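Local coordinates for protein-tyrosine-phosphatase PTP1 (Arabidopsis thaliana, PDB 6KRW) that dephosphorylates phosphotyrosine in proteins, including the MAP kinase MPK6, which it probably inhibits, and helps to restrain plant defence responses, at residues K96-E101 / I254-A259; D119-V124 / P130-L135; Y247-N252 / L265-T270. One frame throughout, in Å; residues are numbered along the deposited sequence.

Contact 1 (K96-E101 / I254-A259); sequences KTSESE and IQRILA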
ATOM      1  N   LYS A  96      -9.605  -3.943   0.033  1.00 17.44           N
ATOM      2  CA  LYS A  96     -10.704  -3.513  -0.845  1.00 18.01           C
ATOM      3  C   LYS A  96     -11.844  -3.043   0.048  1.00 18.32           C
ATOM      4  O   LYS A  96     -12.325  -3.832   0.852  1.00 22.42           O
ATOM      5  CB  LYS A  96     -11.107  -4.632  -1.803  1.00 21.96           C
ATOM      6  CG  LYS A  96     -12.229  -4.297  -2.762  1.00 27.00           C
ATOM      7  CD  LYS A  96     -12.528  -5.421  -3.729  1.00 26.34           C
ATOM      8  CE  LYS A  96     -13.575  -5.019  -4.744  1.00 30.05           C
ATOM      9  NZ  LYS A  96     -13.896  -6.121  -5.686  1.00 34.83           N
ATOM     10  N   THR A  97     -12.297  -1.825  -0.124  1.00 18.89           N
ATOM     11  CA  THR A  97     -13.371  -1.240   0.699  1.00 23.15           C
ATOM     12  C   THR A  97     -14.662  -1.154  -0.115  1.00 26.22           C
ATOM     13  O   THR A  97     -15.719  -1.073   0.470  1.00 31.75           O
ATOM     14  CB  THR A  97     -12.969   0.142   1.204  1.00 24.95           C
ATOM     15  OG1 THR A  97     -12.797   0.989   0.056  1.00 25.48           O
ATOM     16  CG2 THR A  97     -11.704   0.098   2.023  1.00 27.11           C
ATOM     17  N   SER A  98     -14.573  -1.115  -1.427  1.00 25.62           N
ATOM     18  CA  SER A  98     -15.692  -0.673  -2.292  1.00 29.04           C
ATOM     19  C   SER A  98     -15.642  -1.416  -3.620  1.00 35.41           C
ATOM     20  O   SER A  98     -14.577  -1.890  -3.997  1.00 35.56           O
ATOM     21  CB  SER A  98     -15.690   0.813  -2.570  1.00 44.38           C
ATOM     22  OG  SER A  98     -15.170   1.611  -1.514  1.00 43.73           O
ATOM     23  N   GLU A  99     -16.776  -1.514  -4.309  1.00 45.64           N
ATOM     24  CA  GLU A  99     -16.772  -2.032  -5.693  1.00 67.00           C
ATOM     25  C   GLU A  99     -17.191  -0.872  -6.571  1.00 55.94           C
ATOM     26  O   GLU A  99     -18.357  -0.774  -6.893  1.00 55.81           O
ATOM     27  CB  GLU A  99     -17.708  -3.215  -5.908  1.00109.63           C
ATOM     28  CG  GLU A  99     -17.636  -3.728  -7.334  1.00118.54           C
ATOM     29  CD  GLU A  99     -16.274  -4.304  -7.672  1.00 88.00           C
ATOM     30  OE1 GLU A  99     -15.639  -3.848  -8.639  1.00165.16           O
ATOM     31  OE2 GLU A  99     -15.878  -5.238  -6.984  1.00102.48           O
ATOM     32  N   SER A 100     -16.233  -0.034  -6.912  1.00 49.68           N
ATOM     33  CA  SER A 100     -16.451   1.208  -7.682  1.00 52.00           C
ATOM     34  C   SER A 100     -15.293   1.369  -8.661  1.00 48.19           C
ATOM     35  O   SER A 100     -14.131   1.165  -8.259  1.00 54.17           O
ATOM     36  CB  SER A 100     -16.567   2.395  -6.770  1.00 46.71           C
ATOM     37  OG  SER A 100     -16.509   3.593  -7.521  1.00 41.52           O
ATOM     38  N   GLU A 101     -15.604   1.752  -9.889  1.00 44.88           N
ATOM     39  CA  GLU A 101     -14.575   2.063 -10.907  1.00 46.61           C
ATOM     40  C   GLU A 101     -13.764   3.289 -10.469  1.00 43.75           C
ATOM     41  O   GLU A 101     -12.759   3.581 -11.133  1.00 52.02           O
ATOM     42  CB  GLU A 101     -15.259   2.286 -12.257  1.00 58.01           C
ATOM     43  CG  GLU A 101     -16.111   1.110 -12.686  1.00 62.17           C
ATOM     44  CD  GLU A 101     -16.857   1.297 -13.994  1.00 74.96           C
ATOM     45  OE1 GLU A 101     -16.481   0.640 -14.980  1.00 58.93           O
ATOM     46  OE2 GLU A 101     -17.828   2.083 -14.022  1.00 65.19           O
ATOM     47  N   ILE A 254      -9.453   9.723   0.518  1.00 20.02           N
ATOM     48  CA  ILE A 254      -9.669  10.790  -0.495  1.00 22.02           C
ATOM     49  C   ILE A 254     -10.530  10.265  -1.648  1.00 21.63           C
ATOM     50  O   ILE A 254     -11.489  10.951  -2.027  1.00 24.09           O
ATOM     51  CB  ILE A 254      -8.316  11.356  -0.951  1.00 22.63           C
ATOM     52  CG1 ILE A 254      -7.620  12.071   0.207  1.00 22.87           C
ATOM     53  CG2 ILE A 254      -8.488  12.226  -2.186  1.00 23.16           C
ATOM     54  CD1 ILE A 254      -8.261  13.347   0.649  1.00 24.15           C
ATOM     55  N   GLN A 255     -10.220   9.077  -2.171  1.00 22.20           N
ATOM     56  CA  GLN A 255     -11.019   8.539  -3.303  1.00 22.22           C
ATOM     57  C   GLN A 255     -12.475   8.375  -2.886  1.00 22.03           C
ATOM     58  O   GLN A 255     -13.370   8.629  -3.708  1.00 24.26           O
ATOM     59  CB  GLN A 255     -10.445   7.220  -3.779  1.00 23.40           C
ATOM     60  CG  GLN A 255      -9.182   7.404  -4.580  1.00 21.50           C
ATOM     61  CD  GLN A 255      -8.718   6.146  -5.258  1.00 24.13           C
ATOM     62  OE1 GLN A 255      -8.859   5.053  -4.706  1.00 23.86           O
ATOM     63  NE2 GLN A 255      -8.145   6.295  -6.453  1.00 24.34           N
ATOM     64  N   ARG A 256     -12.705   7.870  -1.685  1.00 21.44           N
ATOM     65  CA  ARG A 256     -14.103   7.612  -1.260  1.00 22.19           C
ATOM     66  C   ARG A 256     -14.855   8.929  -1.042  1.00 22.75           C
ATOM     67  O   ARG A 256     -16.035   8.993  -1.366  1.00 25.06           O
ATOM     68  CB  ARG A 256     -14.093   6.708  -0.026  1.00 20.14           C
ATOM     69  CG  ARG A 256     -13.800   5.256  -0.383  1.00 21.97           C
ATOM     70  CD  ARG A 256     -13.442   4.428   0.822  1.00 20.16           C
ATOM     71  NE  ARG A 256     -14.490   4.442   1.839  1.00 20.39           N
ATOM     72  CZ  ARG A 256     -14.264   4.307   3.131  1.00 19.99           C
ATOM     73  NH1 ARG A 256     -13.045   4.030   3.561  1.00 20.02           N
ATOM     74  NH2 ARG A 256     -15.285   4.350   3.989  1.00 20.33           N
ATOM     75  N   ILE A 257     -14.195   9.974  -0.544  1.00 22.94           N
ATOM     76  CA  ILE A 257     -14.841  11.308  -0.439  1.00 22.50           C
ATOM     77  C   ILE A 257     -15.232  11.768  -1.844  1.00 28.07           C
ATOM     78  O   ILE A 257     -16.373  12.205  -2.037  1.00 28.88           O
ATOM     79  CB  ILE A 257     -13.930  12.315   0.273  1.00 24.01           C
ATOM     80  CG1 ILE A 257     -13.725  11.934   1.736  1.00 23.05           C
ATOM     81  CG2 ILE A 257     -14.472  13.735   0.116  1.00 27.71           C
ATOM     82  CD1 ILE A 257     -12.533  12.640   2.379  1.00 27.06           C
ATOM     83  N   LEU A 258     -14.315  11.647  -2.802  1.00 23.65           N
ATOM     84  CA  LEU A 258     -14.560  12.121  -4.183  1.00 30.04           C
ATOM     85  C   LEU A 258     -15.653  11.287  -4.850  1.00 29.51           C
ATOM     86  O   LEU A 258     -16.295  11.797  -5.778  1.00 39.09           O
ATOM     87  CB  LEU A 258     -13.259  12.030  -4.980  1.00 26.79           C
ATOM     88  CG  LEU A 258     -12.213  13.070  -4.607  1.00 28.16           C
ATOM     89  CD1 LEU A 258     -10.902  12.777  -5.327  1.00 30.52           C
ATOM     90  CD2 LEU A 258     -12.704  14.473  -4.963  1.00 31.99           C
ATOM     91  N   ALA A 259     -15.880  10.067  -4.365  1.00 28.34           N
ATOM     92  CA  ALA A 259     -16.904   9.175  -4.966  1.00 29.86           C
ATOM     93  C   ALA A 259     -18.239   9.306  -4.235  1.00 35.47           C
ATOM     94  O   ALA A 259     -19.211   8.701  -4.694  1.00 37.28           O
ATOM     95  CB  ALA A 259     -16.427   7.754  -4.983  1.00 35.14           C
TER
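With chi1 at -76° and chi2 extended (165°), the chain of Arg256 lays its CD methylene beside the hydroxyls of Thr97 and Ser98; a bend at chi3 then swings the guanidinium off. Thr97 answers with OG1 set between its own N and carbonyl carbon (chi1 63°), which aims the oxygen at the helix, while Ser98 turns OG toward its neighbour's hydroxyl. The two oxygens, Thr97 OG1 and Ser98 OG, are 2.9 Å apart and hydrogen bonded, giving a small polar ledge for the arginine to lean on. Thr97 OG1 stands 3.6 Å from Arg256 CD, and Ser98 OG lies 4.0 Å from the same carbon. No hydrogen bond crosses the interface: the hydroxyls meet the aliphatic part of the side chain and lie obliquely to the guanidinium. That group is held by others, NE in a salt bridge with Asp261 and NH2 hydrogen bonded to Ser263, both a little further along the chain, and NH1 by Asn252 and Thr270. Such bonds would fix how the guanidinium is turned. Thr97 OG1 has a further partner in ND2 of Asn252, one turn earlier on the same helix. The backbones stay well apart, with CA of Ser98 8.5 Å from CA of Arg256. The contact lies away from the active site and joins the loop between strands 92-95 and 106-109 to the last turns of helix 242-259. Helix 267-277 borders it through Leu273 and Phe274, which touch Thr97, and Ile257 packs on helix 7-24.

Contact 2 (D119-V124 / P130-L135); sequences DFWEMV and PIIVML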
ATOM      1  N   ASP A 119       8.295 -14.957  -6.608  1.00 28.81           N
ATOM      2  CA  ASP A 119       6.880 -14.969  -6.141  1.00 28.49           C
ATOM      3  C   ASP A 119       6.254 -13.581  -6.300  1.00 27.42           C
ATOM      4  O   ASP A 119       5.113 -13.454  -6.807  1.00 25.08           O
ATOM      5  CB  ASP A 119       6.788 -15.417  -4.682  1.00 27.91           C
ATOM      6  CG  ASP A 119       7.163 -16.877  -4.448  1.00 35.17           C
ATOM      7  OD1 ASP A 119       7.182 -17.663  -5.442  1.00 33.86           O
ATOM      8  OD2 ASP A 119       7.463 -17.212  -3.282  1.00 32.78           O
ATOM      9  N   PHE A 120       6.986 -12.552  -5.880  1.00 25.58           N
ATOM     10  CA  PHE A 120       6.486 -11.165  -5.988  1.00 26.88           C
ATOM     11  C   PHE A 120       6.203 -10.799  -7.443  1.00 26.78           C
ATOM     12  O   PHE A 120       5.116 -10.269  -7.746  1.00 25.11           O
ATOM     13  CB  PHE A 120       7.478 -10.195  -5.352  1.00 26.68           C
ATOM     14  CG  PHE A 120       7.084  -8.753  -5.513  1.00 25.36           C
ATOM     15  CD1 PHE A 120       6.213  -8.148  -4.615  1.00 28.42           C
ATOM     16  CD2 PHE A 120       7.593  -8.002  -6.570  1.00 31.25           C
ATOM     17  CE1 PHE A 120       5.848  -6.823  -4.785  1.00 27.72           C
ATOM     18  CE2 PHE A 120       7.211  -6.681  -6.737  1.00 29.48           C
ATOM     19  CZ  PHE A 120       6.366  -6.077  -5.835  1.00 27.30           C
ATOM     20  N   TRP A 121       7.178 -10.996  -8.342  1.00 25.28           N
ATOM     21  CA  TRP A 121       6.953 -10.594  -9.739  1.00 26.75           C
ATOM     22  C   TRP A 121       5.886 -11.456 -10.394  1.00 24.29           C
ATOM     23  O   TRP A 121       5.156 -10.919 -11.242  1.00 27.55           O
ATOM     24  CB  TRP A 121       8.275 -10.578 -10.508  1.00 29.94           C
ATOM     25  CG  TRP A 121       9.102  -9.393 -10.126  1.00 28.83           C
ATOM     26  CD1 TRP A 121      10.307  -9.395  -9.486  1.00 30.08           C
ATOM     27  CD2 TRP A 121       8.763  -8.021 -10.361  1.00 28.62           C
ATOM     28  NE1 TRP A 121      10.755  -8.107  -9.317  1.00 29.73           N
ATOM     29  CE2 TRP A 121       9.830  -7.245  -9.846  1.00 30.27           C
ATOM     30  CE3 TRP A 121       7.670  -7.377 -10.960  1.00 31.03           C
ATOM     31  CZ2 TRP A 121       9.818  -5.852  -9.913  1.00 30.80           C
ATOM     32  CZ3 TRP A 121       7.662  -5.998 -11.023  1.00 31.74           C
ATOM     33  CH2 TRP A 121       8.719  -5.253 -10.491  1.00 32.27           C
ATOM     34  N   GLU A 122       5.793 -12.736 -10.005  1.00 28.90           N
ATOM     35  CA  GLU A 122       4.724 -13.606 -10.540  1.00 31.10           C
ATOM     36  C   GLU A 122       3.376 -13.019 -10.108  1.00 26.99           C
ATOM     37  O   GLU A 122       2.460 -12.957 -10.944  1.00 26.16           O
ATOM     38  CB  GLU A 122       4.900 -15.022 -10.027  1.00 31.08           C
ATOM     39  CG  GLU A 122       3.892 -15.972 -10.618  1.00 33.89           C
ATOM     40  CD  GLU A 122       4.130 -16.379 -12.056  1.00 38.62           C
ATOM     41  OE1 GLU A 122       5.281 -16.404 -12.463  1.00 45.80           O
ATOM     42  OE2 GLU A 122       3.151 -16.738 -12.747  1.00 47.25           O
ATOM     43  N   MET A 123       3.280 -12.559  -8.863  1.00 24.19           N
ATOM     44  CA  MET A 123       2.030 -11.917  -8.375  1.00 24.34           C
ATOM     45  C   MET A 123       1.734 -10.658  -9.207  1.00 21.98           C
ATOM     46  O   MET A 123       0.592 -10.431  -9.616  1.00 22.95           O
ATOM     47  CB  MET A 123       2.162 -11.549  -6.896  1.00 22.76           C
ATOM     48  CG  MET A 123       0.945 -10.835  -6.371  1.00 22.77           C
ATOM     49  SD  MET A 123       1.053 -10.487  -4.590  0.96 21.41           S
ATOM     50  CE  MET A 123       2.346  -9.228  -4.576  1.00 27.48           C
ATOM     51  N   VAL A 124       2.753  -9.831  -9.465  1.00 25.42           N
ATOM     52  CA  VAL A 124       2.566  -8.582 -10.260  1.00 25.95           C
ATOM     53  C   VAL A 124       1.979  -8.940 -11.628  1.00 23.53           C
ATOM     54  O   VAL A 124       1.038  -8.266 -12.082  1.00 27.28           O
ATOM     55  CB  VAL A 124       3.901  -7.832 -10.413  1.00 27.15           C
ATOM     56  CG1 VAL A 124       3.784  -6.707 -11.418  1.00 31.89           C
ATOM     57  CG2 VAL A 124       4.410  -7.332  -9.078  1.00 31.51           C
ATOM     58  N   PRO A 130      -0.656  -2.277 -12.038  1.00 26.09           N
ATOM     59  CA  PRO A 130      -0.008  -1.215 -12.813  1.00 27.39           C
ATOM     60  C   PRO A 130       1.027  -0.385 -12.037  1.00 29.83           C
ATOM     61  O   PRO A 130       1.841   0.313 -12.680  1.00 29.76           O
ATOM     62  CB  PRO A 130      -1.200  -0.349 -13.231  1.00 28.93           C
ATOM     63  CG  PRO A 130      -2.185  -0.515 -12.105  1.00 31.94           C
ATOM     64  CD  PRO A 130      -2.073  -1.986 -11.757  1.00 29.56           C
ATOM     65  N   ILE A 131       0.985  -0.451 -10.703  1.00 26.57           N
ATOM     66  CA  ILE A 131       1.739   0.467  -9.801  1.00 25.48           C
ATOM     67  C   ILE A 131       2.311  -0.365  -8.669  1.00 26.05           C
ATOM     68  O   ILE A 131       1.571  -1.168  -8.094  1.00 25.29           O
ATOM     69  CB  ILE A 131       0.828   1.574  -9.231  1.00 28.82           C
ATOM     70  CG1 ILE A 131       0.181   2.412 -10.339  1.00 31.83           C
ATOM     71  CG2 ILE A 131       1.564   2.435  -8.207  1.00 27.45           C
ATOM     72  CD1 ILE A 131       1.099   3.236 -11.140  1.00 37.62           C
ATOM     73  N   ILE A 132       3.516  -0.058  -8.256  1.00 26.30           N
ATOM     74  CA  ILE A 132       4.122  -0.447  -6.973  1.00 23.01           C
ATOM     75  C   ILE A 132       4.499   0.808  -6.204  1.00 22.88           C
ATOM     76  O   ILE A 132       5.260   1.625  -6.727  1.00 27.16           O
ATOM     77  CB  ILE A 132       5.326  -1.360  -7.157  1.00 25.26           C
ATOM     78  CG1 ILE A 132       4.966  -2.639  -7.900  1.00 29.41           C
ATOM     79  CG2 ILE A 132       5.974  -1.639  -5.831  1.00 25.31           C
ATOM     80  CD1 ILE A 132       6.174  -3.406  -8.432  1.00 28.54           C
ATOM     81  N   VAL A 133       3.989   0.942  -5.004  1.00 24.44           N
ATOM     82  CA  VAL A 133       4.328   1.988  -4.024  1.00 23.37           C
ATOM     83  C   VAL A 133       5.215   1.359  -2.980  1.00 24.37           C
ATOM     84  O   VAL A 133       4.757   0.472  -2.219  1.00 23.58           O
ATOM     85  CB  VAL A 133       3.107   2.687  -3.429  1.00 21.88           C
ATOM     86  CG1 VAL A 133       3.501   3.732  -2.421  1.00 26.96           C
ATOM     87  CG2 VAL A 133       2.197   3.233  -4.507  1.00 24.84           C
ATOM     88  N   MET A 134       6.452   1.834  -2.926  1.00 25.83           N
ATOM     89  CA  MET A 134       7.454   1.320  -1.982  1.00 23.85           C
ATOM     90  C   MET A 134       7.770   2.402  -0.957  1.00 25.43           C
ATOM     91  O   MET A 134       8.296   3.463  -1.365  1.00 26.83           O
ATOM     92  CB  MET A 134       8.718   0.955  -2.754  1.00 25.04           C
ATOM     93  CG  MET A 134       9.810   0.444  -1.881  1.00 27.43           C
ATOM     94  SD  MET A 134      11.166  -0.147  -2.864  0.82 27.56           S
ATOM     95  CE  MET A 134      12.214  -0.713  -1.539  1.00 30.06           C
ATOM     96  N   LEU A 135       7.547   2.166   0.334  1.00 23.20           N
ATOM     97  CA  LEU A 135       7.616   3.198   1.398  1.00 22.53           C
ATOM     98  C   LEU A 135       8.745   2.886   2.369  1.00 27.83           C
ATOM     99  O   LEU A 135       8.656   3.260   3.517  1.00 29.97           O
ATOM    100  CB  LEU A 135       6.262   3.243   2.118  1.00 23.65           C
ATOM    101  CG  LEU A 135       5.085   3.550   1.209  1.00 20.73           C
ATOM    102  CD1 LEU A 135       3.763   3.313   1.974  1.00 22.19           C
ATOM    103  CD2 LEU A 135       5.144   4.957   0.650  1.00 24.23           C
TER
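The CD1 methyl of Ile132 is the bump here, and the hollow that takes it is built from three side chains of the helix: Phe120, Trp121 and Val124. Phe120 comes from the opposite direction and meets the methyl with its ring edge, near the ring plane, CZ of Phe120 being 3.7 Å from CD1 of Ile132. Trp121 approaches at about a right angle and supplies the far end of its six-membered ring, with CH2 3.8 Å from Ile132 CD1. Val124 forms a looser margin, its CG2 standing 4.4 Å from that methyl. Ile132 reaches this far because CG1 is set anti to its carbonyl carbon and chi2 is extended (165°), pushing CD1 out from the sheet. Helix 117-126 is the connection of a beta-alpha-beta crossover: it leads from strand 106-109 to the parallel strand 131-134, with strand 233-236 lying between them in the central sheet of the phosphatase domain. The helix and strand segments run at 138° to one another, their axes 11.5 Å apart, and the two aromatic side chains and Ile132 span most of that gap. The hollow has its own internal fit, since CD2 of Phe120 sits 3.9 Å above the Trp121 ring plane, over its centre. Around the outside, Tyr150 meets the Phe120 ring and also touches Ile132, while its carbonyl oxygen accepts the indole NE1-H of Trp121. Ile163 and Leu165 of strand 163-172 also touch the indole, and Val124 rests on Met194 and Ile234.

Contact 3 (Y247-N252 / L265-T270); sequences YCAIHN and LDLAKT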
ATOM      1  N   TYR A 247      -0.461   4.856   4.179  1.00 19.01           N
ATOM      2  CA  TYR A 247      -0.623   5.328   2.784  1.00 19.86           C
ATOM      3  C   TYR A 247      -2.003   4.901   2.254  1.00 20.18           C
ATOM      4  O   TYR A 247      -2.744   5.703   1.683  1.00 19.23           O
ATOM      5  CB  TYR A 247       0.491   4.846   1.842  1.00 19.76           C
ATOM      6  CG  TYR A 247       0.171   5.350   0.470  1.00 20.81           C
ATOM      7  CD1 TYR A 247       0.450   6.677   0.126  1.00 24.86           C
ATOM      8  CD2 TYR A 247      -0.502   4.567  -0.440  1.00 21.95           C
ATOM      9  CE1 TYR A 247      -0.004   7.182  -1.069  1.00 28.66           C
ATOM     10  CE2 TYR A 247      -0.956   5.065  -1.642  1.00 26.03           C
ATOM     11  CZ  TYR A 247      -0.682   6.380  -1.956  1.00 34.00           C
ATOM     12  OH  TYR A 247      -1.220   6.855  -3.080  1.00 31.69           O
ATOM     13  N   CYS A 248      -2.334   3.626   2.414  1.00 18.35           N
ATOM     14  CA  CYS A 248      -3.640   3.113   1.898  1.00 16.48           C
ATOM     15  C   CYS A 248      -4.796   3.932   2.505  1.00 16.92           C
ATOM     16  O   CYS A 248      -5.744   4.232   1.801  1.00 17.89           O
ATOM     17  CB  CYS A 248      -3.799   1.634   2.211  1.00 18.47           C
ATOM     18  SG  CYS A 248      -2.697   0.571   1.255  0.96 19.52           S
ATOM     19  N   ALA A 249      -4.727   4.265   3.793  1.00 17.60           N
ATOM     20  CA  ALA A 249      -5.816   5.012   4.453  1.00 17.91           C
ATOM     21  C   ALA A 249      -5.982   6.381   3.803  1.00 17.87           C
ATOM     22  O   ALA A 249      -7.110   6.857   3.593  1.00 18.01           O
ATOM     23  CB  ALA A 249      -5.607   5.104   5.933  1.00 17.96           C
ATOM     24  N   ILE A 250      -4.865   7.056   3.511  1.00 18.07           N
ATOM     25  CA  ILE A 250      -4.963   8.413   2.900  1.00 19.48           C
ATOM     26  C   ILE A 250      -5.561   8.289   1.499  1.00 18.92           C
ATOM     27  O   ILE A 250      -6.523   9.017   1.158  1.00 19.90           O
ATOM     28  CB  ILE A 250      -3.573   9.072   2.896  1.00 20.39           C
ATOM     29  CG1 ILE A 250      -3.036   9.264   4.318  1.00 19.67           C
ATOM     30  CG2 ILE A 250      -3.603  10.376   2.083  1.00 22.98           C
ATOM     31  CD1 ILE A 250      -1.508   9.480   4.393  1.00 23.47           C
ATOM     32  N   HIS A 251      -5.013   7.397   0.695  1.00 19.30           N
ATOM     33  CA  HIS A 251      -5.454   7.205  -0.705  1.00 20.02           C
ATOM     34  C   HIS A 251      -6.929   6.799  -0.748  1.00 20.41           C
ATOM     35  O   HIS A 251      -7.729   7.392  -1.484  1.00 21.71           O
ATOM     36  CB  HIS A 251      -4.523   6.178  -1.332  1.00 20.33           C
ATOM     37  CG  HIS A 251      -4.754   5.862  -2.760  1.00 21.21           C
ATOM     38  ND1 HIS A 251      -3.711   5.856  -3.660  1.00 23.21           N
ATOM     39  CD2 HIS A 251      -5.853   5.510  -3.459  1.00 23.66           C
ATOM     40  CE1 HIS A 251      -4.166   5.483  -4.845  1.00 26.13           C
ATOM     41  NE2 HIS A 251      -5.472   5.293  -4.757  1.00 25.81           N
ATOM     42  N   ASN A 252      -7.277   5.833   0.080  1.00 17.98           N
ATOM     43  CA  ASN A 252      -8.653   5.298   0.073  1.00 18.93           C
ATOM     44  C   ASN A 252      -9.640   6.356   0.570  1.00 20.57           C
ATOM     45  O   ASN A 252     -10.754   6.493   0.006  1.00 19.74           O
ATOM     46  CB  ASN A 252      -8.665   4.077   0.974  1.00 16.76           C
ATOM     47  CG  ASN A 252     -10.009   3.366   1.016  1.00 17.19           C
ATOM     48  OD1 ASN A 252     -10.656   3.356   2.076  1.00 19.27           O
ATOM     49  ND2 ASN A 252     -10.403   2.799  -0.108  1.00 18.54           N
ATOM     50  N   LEU A 265     -15.648   9.641   6.146  1.00 21.62           N
ATOM     51  CA  LEU A 265     -15.376  10.640   7.207  1.00 22.72           C
ATOM     52  C   LEU A 265     -14.996   9.954   8.510  1.00 24.94           C
ATOM     53  O   LEU A 265     -14.446  10.622   9.383  1.00 26.84           O
ATOM     54  CB  LEU A 265     -16.562  11.584   7.391  1.00 25.67           C
ATOM     55  CG  LEU A 265     -16.492  12.852   6.543  1.00 35.62           C
ATOM     56  CD1 LEU A 265     -16.414  12.550   5.059  1.00 31.11           C
ATOM     57  CD2 LEU A 265     -17.679  13.739   6.836  1.00 42.03           C
ATOM     58  N   ASP A 266     -15.297   8.669   8.649  1.00 21.13           N
ATOM     59  CA  ASP A 266     -14.945   7.921   9.873  1.00 21.06           C
ATOM     60  C   ASP A 266     -13.650   7.166   9.592  1.00 20.52           C
ATOM     61  O   ASP A 266     -13.665   6.006   9.162  1.00 19.14           O
ATOM     62  CB  ASP A 266     -16.127   7.042  10.266  1.00 21.17           C
ATOM     63  CG  ASP A 266     -15.990   6.379  11.617  1.00 26.35           C
ATOM     64  OD1 ASP A 266     -14.895   6.323  12.148  1.00 24.74           O
ATOM     65  OD2 ASP A 266     -17.004   5.883  12.117  1.00 32.18           O
ATOM     66  N   LEU A 267     -12.530   7.853   9.844  1.00 20.19           N
ATOM     67  CA  LEU A 267     -11.230   7.216   9.564  1.00 19.05           C
ATOM     68  C   LEU A 267     -11.004   6.015  10.496  1.00 18.74           C
ATOM     69  O   LEU A 267     -10.387   5.023  10.080  1.00 19.19           O
ATOM     70  CB  LEU A 267     -10.105   8.254   9.718  1.00 20.77           C
ATOM     71  CG  LEU A 267      -8.709   7.721   9.455  1.00 20.25           C
ATOM     72  CD1 LEU A 267      -8.549   7.259   8.022  1.00 22.54           C
ATOM     73  CD2 LEU A 267      -7.694   8.786   9.775  1.00 26.71           C
ATOM     74  N   ALA A 268     -11.507   6.083  11.735  1.00 19.76           N
ATOM     75  CA  ALA A 268     -11.321   4.935  12.648  1.00 20.09           C
ATOM     76  C   ALA A 268     -12.021   3.696  12.061  1.00 18.33           C
ATOM     77  O   ALA A 268     -11.460   2.597  12.129  1.00 19.50           O
ATOM     78  CB  ALA A 268     -11.856   5.243  14.020  1.00 21.29           C
ATOM     79  N   LYS A 269     -13.203   3.894  11.494  1.00 18.50           N
ATOM     80  CA  LYS A 269     -13.927   2.767  10.853  1.00 18.66           C
ATOM     81  C   LYS A 269     -13.145   2.226   9.660  1.00 17.31           C
ATOM     82  O   LYS A 269     -13.023   1.002   9.477  1.00 17.87           O
ATOM     83  CB  LYS A 269     -15.313   3.253  10.462  1.00 19.88           C
ATOM     84  CG  LYS A 269     -16.241   2.175   9.945  1.00 21.65           C
ATOM     85  CD  LYS A 269     -17.619   2.718   9.607  1.00 25.77           C
ATOM     86  CE  LYS A 269     -18.663   1.650   9.396  1.00 32.51           C
ATOM     87  NZ  LYS A 269     -18.458   0.965   8.106  1.00 38.43           N
ATOM     88  N   THR A 270     -12.531   3.124   8.868  1.00 17.49           N
ATOM     89  CA  THR A 270     -11.698   2.667   7.740  1.00 17.38           C
ATOM     90  C   THR A 270     -10.528   1.838   8.244  1.00 15.96           C
ATOM     91  O   THR A 270     -10.218   0.802   7.659  1.00 16.51           O
ATOM     92  CB  THR A 270     -11.223   3.869   6.917  1.00 18.34           C
ATOM     93  OG1 THR A 270     -12.363   4.509   6.365  1.00 18.52           O
ATOM     94  CG2 THR A 270     -10.258   3.437   5.825  1.00 17.87           C
TER
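Asn252 and Thr270 touch through the amide oxygen of one and the methyl of the other, OD1 of Asn252 lying 3.8 Å from CG2 of Thr270. One turn back on the first helix, CB of Ala249 meets CD1 of Leu267 at 4.2 Å, an apolar contact. The helices come close here, CA of Ala249 lying 7.1 Å from CA of Thr270, with the small alanine at the approach. In Thr270, OG1 lies beside the backbone N (chi1 -63°), which leaves CG2 anti to that N and pointing across the gap. No hydrogen bond passes directly between the segments. Instead, NH1 of Arg256 bridges them, bonding both to Asn252 OD1 and to Thr270 OG1. While OD1 of Asn252 accepts from that NH1, its ND2 is bonded to Thr97 OG1; the two ends of the amide have different partners, and a flip would probably be disfavoured. Next outward, Asp266 stands at the N-cap of the second helix, where its OD1 accepts from N of Lys269 at 3.0 Å, well above the carboxylate plane (64° out of it). This cap helps define where the helix that carries Leu267 and Thr270 begins. On the first helix, Tyr247 OH and His251 ND1 are hydrogen bonded at 2.7 Å, tying together two side chains a turn apart. Helix 242-259, which starts within the predicted phosphate-binding loop, packs on the start of helix 267-277. Phe274 of that helix also covers Ala249, Leu267 reaches Cys291 and Tyr292 on helix 285-303, and Tyr247 packs on helix 214-223, while the His251 ring meets Phe106 of strand 106-109 edge-to-face.

How the contacts relate
From the N terminus, residues 96-101 come first, in the loop after strand 92-95, and wait for a partner more than 150 residues later. Contact 2 opens and closes within that span, a short local loop that ties helix 117-126 to the middle of the sheet. The chain then passes through the catalytic Cys237 and enters helix 242-259, where 247-252 opens contact 3 and 254-259 closes contact 1; 265-270 then closes contact 3, so the two cross. Contacts 1 and 3 share that helix and one side of the chain's centre. Contact 2 lies across the centre from contact 3, yet Leu135 CD1 packs 3.6 Å from Tyr247 CB, joining the end of strand 131-134 to helix 242-259.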